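Local coordinates for protein 1,3,6,8-tetrahydroxynaphthalene synthase (Streptomyces coelicolor, PDB 1U0M) that catalyses the iterative condensation of five malonyl-CoA units into a pentaketide and cyclises it to 1,3,6,8-tetrahydroxynaphthalene, a precursor for melanin, at residues L68-F73 / C179-D184; F274-A279 / F299-A304. One frame throughout, in Å; residues are numbered along the deposited sequence.

Contact 1 (L68-F73 / C179-D184)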
loop_
_atom_site.group_PDB
_atom_site.type_symbol
_atom_site.label_atom_id
_atom_site.label_comp_id
_atom_site.label_asym_id
_atom_site.label_seq_id
_atom_site.Cartn_x
_atom_site.Cartn_y
_atom_site.Cartn_z
ATOM N N LEU A 68 -23.201 15.298 -2.229
ATOM C CA LEU A 68 -22.926 16.552 -2.936
ATOM C C LEU A 68 -22.311 17.585 -1.985
ATOM O O LEU A 68 -21.628 18.524 -2.400
ATOM C CB LEU A 68 -24.205 17.106 -3.546
ATOM C CG LEU A 68 -24.793 16.417 -4.782
ATOM C CD1 LEU A 68 -26.123 17.089 -5.124
ATOM C CD2 LEU A 68 -23.833 16.509 -5.962
ATOM N N GLU A 69 -22.551 17.394 -0.695
ATOM C CA GLU A 69 -22.014 18.284 0.323
ATOM C C GLU A 69 -20.608 17.838 0.701
ATOM O O GLU A 69 -20.270 16.653 0.624
ATOM C CB GLU A 69 -22.896 18.258 1.578
ATOM C CG GLU A 69 -24.319 18.721 1.353
ATOM C CD GLU A 69 -24.400 20.169 0.896
ATOM O OE1 GLU A 69 -25.514 20.628 0.547
ATOM O OE2 GLU A 69 -23.353 20.851 0.892
ATOM N N HIS A 70 -19.778 18.787 1.099
ATOM C CA HIS A 70 -18.438 18.432 1.520
ATOM C C HIS A 70 -18.253 18.906 2.956
ATOM O O HIS A 70 -17.995 20.081 3.202
ATOM C CB HIS A 70 -17.383 19.047 0.596
ATOM C CG HIS A 70 -16.021 18.458 0.779
ATOM N ND1 HIS A 70 -15.086 18.408 -0.232
ATOM C CD2 HIS A 70 -15.426 17.915 1.868
ATOM C CE1 HIS A 70 -13.974 17.860 0.225
ATOM N NE2 HIS A 70 -14.154 17.554 1.498
ATOM N N PRO A 71 -18.422 17.986 3.926
ATOM C CA PRO A 71 -18.295 18.228 5.371
ATOM C C PRO A 71 -16.849 18.248 5.840
ATOM O O PRO A 71 -16.579 18.298 7.042
ATOM C CB PRO A 71 -19.056 17.056 5.974
ATOM C CG PRO A 71 -18.679 15.934 5.025
ATOM C CD PRO A 71 -18.863 16.601 3.667
ATOM N N GLY A 72 -15.926 18.204 4.884
ATOM C CA GLY A 72 -14.513 18.190 5.205
ATOM C C GLY A 72 -13.946 16.786 5.057
ATOM O O GLY A 72 -14.671 15.792 5.186
ATOM N N PHE A 73 -12.649 16.708 4.799
ATOM C CA PHE A 73 -11.941 15.436 4.609
ATOM C C PHE A 73 -12.036 14.545 5.858
ATOM O O PHE A 73 -12.175 13.324 5.748
ATOM C CB PHE A 73 -10.473 15.752 4.266
ATOM C CG PHE A 73 -9.637 14.554 3.920
ATOM C CD1 PHE A 73 -8.261 14.575 4.158
ATOM C CD2 PHE A 73 -10.196 13.425 3.337
ATOM C CE1 PHE A 73 -7.458 13.495 3.825
ATOM C CE2 PHE A 73 -9.400 12.339 3.004
ATOM C CZ PHE A 73 -8.027 12.373 3.247
ATOM N N CYS A 179 -14.869 11.241 -2.795
ATOM C CA CYS A 179 -13.770 12.025 -3.317
ATOM C C CYS A 179 -14.331 13.109 -4.214
ATOM O O CYS A 179 -13.608 13.720 -4.976
ATOM C CB CYS A 179 -12.782 11.136 -4.078
ATOM S SG CYS A 179 -11.758 10.100 -2.987
ATOM N N TYR A 180 -15.635 13.349 -4.114
ATOM C CA TYR A 180 -16.279 14.397 -4.907
ATOM C C TYR A 180 -15.818 15.749 -4.363
ATOM O O TYR A 180 -15.929 16.001 -3.161
ATOM C CB TYR A 180 -17.805 14.294 -4.799
ATOM C CG TYR A 180 -18.529 15.482 -5.398
ATOM C CD1 TYR A 180 -18.431 15.776 -6.769
ATOM C CD2 TYR A 180 -19.259 16.346 -4.591
ATOM C CE1 TYR A 180 -19.042 16.911 -7.305
ATOM C CE2 TYR A 180 -19.870 17.476 -5.113
ATOM C CZ TYR A 180 -19.756 17.756 -6.467
ATOM O OH TYR A 180 -20.331 18.899 -6.963
ATOM N N GLN A 181 -15.311 16.614 -5.242
ATOM C CA GLN A 181 -14.817 17.936 -4.845
ATOM C C GLN A 181 -15.521 19.069 -5.583
ATOM O O GLN A 181 -15.124 19.441 -6.696
ATOM C CB GLN A 181 -13.317 18.053 -5.118
ATOM C CG GLN A 181 -12.476 16.908 -4.601
ATOM C CD GLN A 181 -12.253 16.928 -3.095
ATOM O OE1 GLN A 181 -11.713 15.977 -2.546
ATOM N NE2 GLN A 181 -12.645 18.012 -2.436
ATOM N N PRO A 182 -16.551 19.664 -4.959
ATOM C CA PRO A 182 -17.317 20.766 -5.554
ATOM C C PRO A 182 -16.418 21.820 -6.191
ATOM O O PRO A 182 -16.778 22.436 -7.201
ATOM C CB PRO A 182 -18.086 21.328 -4.366
ATOM C CG PRO A 182 -18.295 20.140 -3.517
ATOM C CD PRO A 182 -16.964 19.449 -3.561
ATOM N N THR A 183 -15.249 22.009 -5.593
ATOM C CA THR A 183 -14.270 22.980 -6.064
ATOM C C THR A 183 -13.630 22.693 -7.427
ATOM O O THR A 183 -13.235 23.623 -8.122
ATOM C CB THR A 183 -13.135 23.144 -5.034
ATOM O OG1 THR A 183 -12.518 21.876 -4.804
ATOM C CG2 THR A 183 -13.677 23.671 -3.720
ATOM N N ASP A 184 -13.492 21.420 -7.798
ATOM C CA ASP A 184 -12.893 21.064 -9.083
ATOM C C ASP A 184 -13.895 21.420 -10.193
ATOM O O ASP A 184 -14.927 20.758 -10.350
ATOM C CB ASP A 184 -12.543 19.568 -9.110
ATOM C CG ASP A 184 -11.350 19.224 -8.208
ATOM O OD1 ASP A 184 -11.048 18.025 -8.008
ATOM O OD2 ASP A 184 -10.703 20.156 -7.704
#
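Two loops without regular strand or helix run past each other here, the CA atoms of Leu68 and Tyr180 7.3 Å apart and those of His70 and Gln181 at the same spacing. His70 has CG anti to the backbone N (chi1 -166°), and its flat ring suits a place where the other loop is met edge-on, by the ND1 and CE1 side. Gln181, its chain bent at chi2, lays its amide at that edge, the planes 50° apart. Pro182 meets the same edge, CD lying 4.0 Å from ND1 of His70; its rigid ring suits the first corner of the type I turn from Gln181 to Asp184, closed by a backbone hydrogen bond from Asp184 N to Gln181 O, 2.8 Å. This is surface packing in the thiolase fold, between the lead-ins to helices 73-99 and 187-195. An alanine in place of His70 would probably loosen the packing against Pro182 and Gln181. Tyr180 is long enough to bring its hydroxyl to Arg36, a hydrogen bond, while its ring edge meets the Leu68 carbonyl, CE2 of Tyr180 3.4 Å from O of Leu68. CD2 of Leu68 lies 4.2 Å from CE2 of Tyr180, a looser apolar touch.

Contact 2 (F274-A279 / F299-A304)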
loop_
_atom_site.group_PDB
_atom_site.type_symbol
_atom_site.label_atom_id
_atom_site.label_comp_id
_atom_site.label_asym_id
_atom_site.label_seq_id
_atom_site.Cartn_x
_atom_site.Cartn_y
_atom_site.Cartn_z
ATOM N N PHE A 274 -11.014 -15.241 -23.676
ATOM C CA PHE A 274 -11.242 -14.558 -22.405
ATOM C C PHE A 274 -10.712 -13.126 -22.371
ATOM O O PHE A 274 -9.534 -12.891 -22.632
ATOM C CB PHE A 274 -10.548 -15.353 -21.310
ATOM C CG PHE A 274 -11.442 -15.786 -20.205
ATOM C CD1 PHE A 274 -12.676 -16.360 -20.475
ATOM C CD2 PHE A 274 -11.023 -15.671 -18.885
ATOM C CE1 PHE A 274 -13.482 -16.820 -19.442
ATOM C CE2 PHE A 274 -11.817 -16.125 -17.844
ATOM C CZ PHE A 274 -13.050 -16.703 -18.120
ATOM N N TYR A 275 -11.576 -12.175 -22.029
ATOM C CA TYR A 275 -11.163 -10.778 -21.938
ATOM C C TYR A 275 -11.870 -10.014 -20.825
ATOM O O TYR A 275 -13.017 -9.589 -20.976
ATOM C CB TYR A 275 -11.387 -10.056 -23.265
ATOM C CG TYR A 275 -10.272 -10.247 -24.269
ATOM C CD1 TYR A 275 -10.151 -11.429 -25.000
ATOM C CD2 TYR A 275 -9.334 -9.242 -24.486
ATOM C CE1 TYR A 275 -9.119 -11.603 -25.930
ATOM C CE2 TYR A 275 -8.298 -9.406 -25.408
ATOM C CZ TYR A 275 -8.198 -10.586 -26.128
ATOM O OH TYR A 275 -7.187 -10.724 -27.057
ATOM N N ILE A 276 -11.173 -9.844 -19.706
ATOM C CA ILE A 276 -11.704 -9.122 -18.554
ATOM C C ILE A 276 -10.720 -8.009 -18.195
ATOM O O ILE A 276 -9.900 -8.160 -17.288
ATOM C CB ILE A 276 -11.877 -10.066 -17.341
ATOM C CG1 ILE A 276 -12.833 -11.207 -17.699
ATOM C CG2 ILE A 276 -12.406 -9.292 -16.146
ATOM C CD1 ILE A 276 -14.233 -10.753 -18.048
ATOM N N VAL A 277 -10.802 -6.897 -18.919
ATOM C CA VAL A 277 -9.909 -5.773 -18.689
ATOM C C VAL A 277 -10.651 -4.541 -18.185
ATOM O O VAL A 277 -11.784 -4.284 -18.587
ATOM C CB VAL A 277 -9.166 -5.384 -19.977
ATOM C CG1 VAL A 277 -8.681 -6.628 -20.684
ATOM C CG2 VAL A 277 -10.074 -4.574 -20.879
ATOM N N HIS A 278 -10.004 -3.778 -17.307
ATOM C CA HIS A 278 -10.615 -2.573 -16.774
ATOM C C HIS A 278 -10.036 -1.306 -17.373
ATOM O O HIS A 278 -8.833 -1.056 -17.307
ATOM C CB HIS A 278 -10.474 -2.500 -15.252
ATOM C CG HIS A 278 -10.795 -1.148 -14.689
ATOM N ND1 HIS A 278 -11.920 -0.440 -15.053
ATOM C CD2 HIS A 278 -10.125 -0.362 -13.814
ATOM C CE1 HIS A 278 -11.927 0.724 -14.430
ATOM N NE2 HIS A 278 -10.849 0.797 -13.672
ATOM N N ALA A 279 -10.924 -0.510 -17.951
ATOM C CA ALA A 279 -10.563 0.762 -18.549
ATOM C C ALA A 279 -11.696 1.719 -18.182
ATOM O O ALA A 279 -12.872 1.346 -18.224
ATOM C CB ALA A 279 -10.445 0.617 -20.065
ATOM N N PHE A 299 -14.891 -7.095 -24.574
ATOM C CA PHE A 299 -14.976 -6.510 -23.240
ATOM C C PHE A 299 -16.430 -6.237 -22.907
ATOM O O PHE A 299 -16.787 -5.133 -22.498
ATOM C CB PHE A 299 -14.183 -5.206 -23.182
ATOM C CG PHE A 299 -12.937 -5.228 -24.003
ATOM C CD1 PHE A 299 -12.968 -4.857 -25.343
ATOM C CD2 PHE A 299 -11.740 -5.667 -23.457
ATOM C CE1 PHE A 299 -11.824 -4.927 -26.128
ATOM C CE2 PHE A 299 -10.590 -5.742 -24.232
ATOM C CZ PHE A 299 -10.632 -5.371 -25.572
ATOM N N ARG A 300 -17.264 -7.252 -23.098
ATOM C CA ARG A 300 -18.688 -7.149 -22.825
ATOM C C ARG A 300 -18.947 -7.073 -21.325
ATOM O O ARG A 300 -19.848 -6.361 -20.877
ATOM C CB ARG A 300 -19.420 -8.361 -23.413
ATOM C CG ARG A 300 -20.892 -8.443 -23.027
ATOM C CD ARG A 300 -21.637 -9.575 -23.743
ATOM N NE ARG A 300 -21.219 -10.915 -23.329
ATOM C CZ ARG A 300 -20.131 -11.541 -23.770
ATOM N NH1 ARG A 300 -19.333 -10.951 -24.651
ATOM N NH2 ARG A 300 -19.846 -12.762 -23.333
ATOM N N PHE A 301 -18.149 -7.812 -20.561
ATOM C CA PHE A 301 -18.285 -7.866 -19.107
ATOM C C PHE A 301 -17.797 -6.593 -18.429
ATOM O O PHE A 301 -18.418 -6.105 -17.487
ATOM C CB PHE A 301 -17.526 -9.083 -18.576
ATOM C CG PHE A 301 -18.058 -10.387 -19.093
ATOM C CD1 PHE A 301 -19.187 -10.969 -18.523
ATOM C CD2 PHE A 301 -17.466 -11.008 -20.188
ATOM C CE1 PHE A 301 -19.721 -12.144 -19.036
ATOM C CE2 PHE A 301 -17.992 -12.185 -20.709
ATOM C CZ PHE A 301 -19.123 -12.753 -20.129
ATOM N N SER A 302 -16.685 -6.058 -18.914
ATOM C CA SER A 302 -16.138 -4.832 -18.356
ATOM C C SER A 302 -17.149 -3.721 -18.597
ATOM O O SER A 302 -17.577 -3.034 -17.666
ATOM C CB SER A 302 -14.822 -4.480 -19.050
ATOM O OG SER A 302 -13.965 -5.607 -19.122
ATOM N N ARG A 303 -17.535 -3.563 -19.859
ATOM C CA ARG A 303 -18.488 -2.536 -20.240
ATOM C C ARG A 303 -19.803 -2.674 -19.477
ATOM O O ARG A 303 -20.504 -1.687 -19.258
ATOM C CB ARG A 303 -18.737 -2.583 -21.752
ATOM C CG ARG A 303 -19.391 -1.319 -22.297
ATOM C CD ARG A 303 -19.366 -1.235 -23.825
ATOM N NE ARG A 303 -18.010 -1.161 -24.372
ATOM C CZ ARG A 303 -17.243 -2.218 -24.625
ATOM N NH1 ARG A 303 -17.697 -3.442 -24.387
ATOM N NH2 ARG A 303 -16.017 -2.050 -25.110
ATOM N N ALA A 304 -20.130 -3.892 -19.063
ATOM C CA ALA A 304 -21.359 -4.138 -18.315
ATOM C C ALA A 304 -21.271 -3.548 -16.904
ATOM O O ALA A 304 -22.253 -3.016 -16.376
ATOM C CB ALA A 304 -21.625 -5.634 -18.234
#
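In the C-terminal half of the thiolase fold, the outermost strand, within this chain, of the large mixed sheet, 276-278, packs against the first turn of helix 300-308. Strand and helix segments run in roughly the same direction, their axes 41° apart and 7.3 Å from each other at closest approach. A hydrogen bond ties them: Ser302 OG donates to Val277 O at 2.6 Å, approaching from above the carbonyl plane with a C=O...O angle of 137°. Serine suits this buried place because it is small enough to let the helix come close, and its hydroxyl, anti to its own carbonyl carbon, faces the strand.

Apolar groups lie around this bond. Phe299 turns its ring to the strand, and CG2 of Val277 comes tightly against it, 3.3 Å from CD2 of Phe299. Tyr275 directs its ring edge at the face of Phe299 in an offset edge-to-face pair, planes at 87° and centroids 5.7 Å apart; the two side chains lie side by side, and the Tyr275 hydroxyl is hydrogen-bonded to the carbonyl of Ser270. Ile276 starts away from the helix, yet isoleucine's extra delta carbon, with chi1 and chi2 both near -60°, curls back to put CD1 within 3.7 Å of CB of Phe301.

Backbone hydrogen bonds join Ile276 and His278 to strand 337-342. Ile276 also touches helix 315-326, while Val277 and Phe299 pack on helix 281-291, and the side chain of His278 touches Asn311 and Cys146, the probable catalytic cysteine.

In the fold
Both segments of contact 1 precede those of contact 2; the first contact lies within the N-terminal chalcone synthase domain and the second within the C-terminal one. Their centres are 30 Å apart, on either side of the middle of the molecule, and with nearest atoms about 14 Å apart they do not touch. At 68-73 and 179-184 two surface loops meet, whereas 274-279 and 299-304 pair a strand with a helix in the interior. The large mixed sheet relates them: strand 167-175, which precedes the second loop of contact 1, and strand 276-278 of contact 2 both belong to it. The side chain of Val277 is about 11 Å from that of Cys146, the probable active-site residue, whereas contact 1 is peripheral packing away from it.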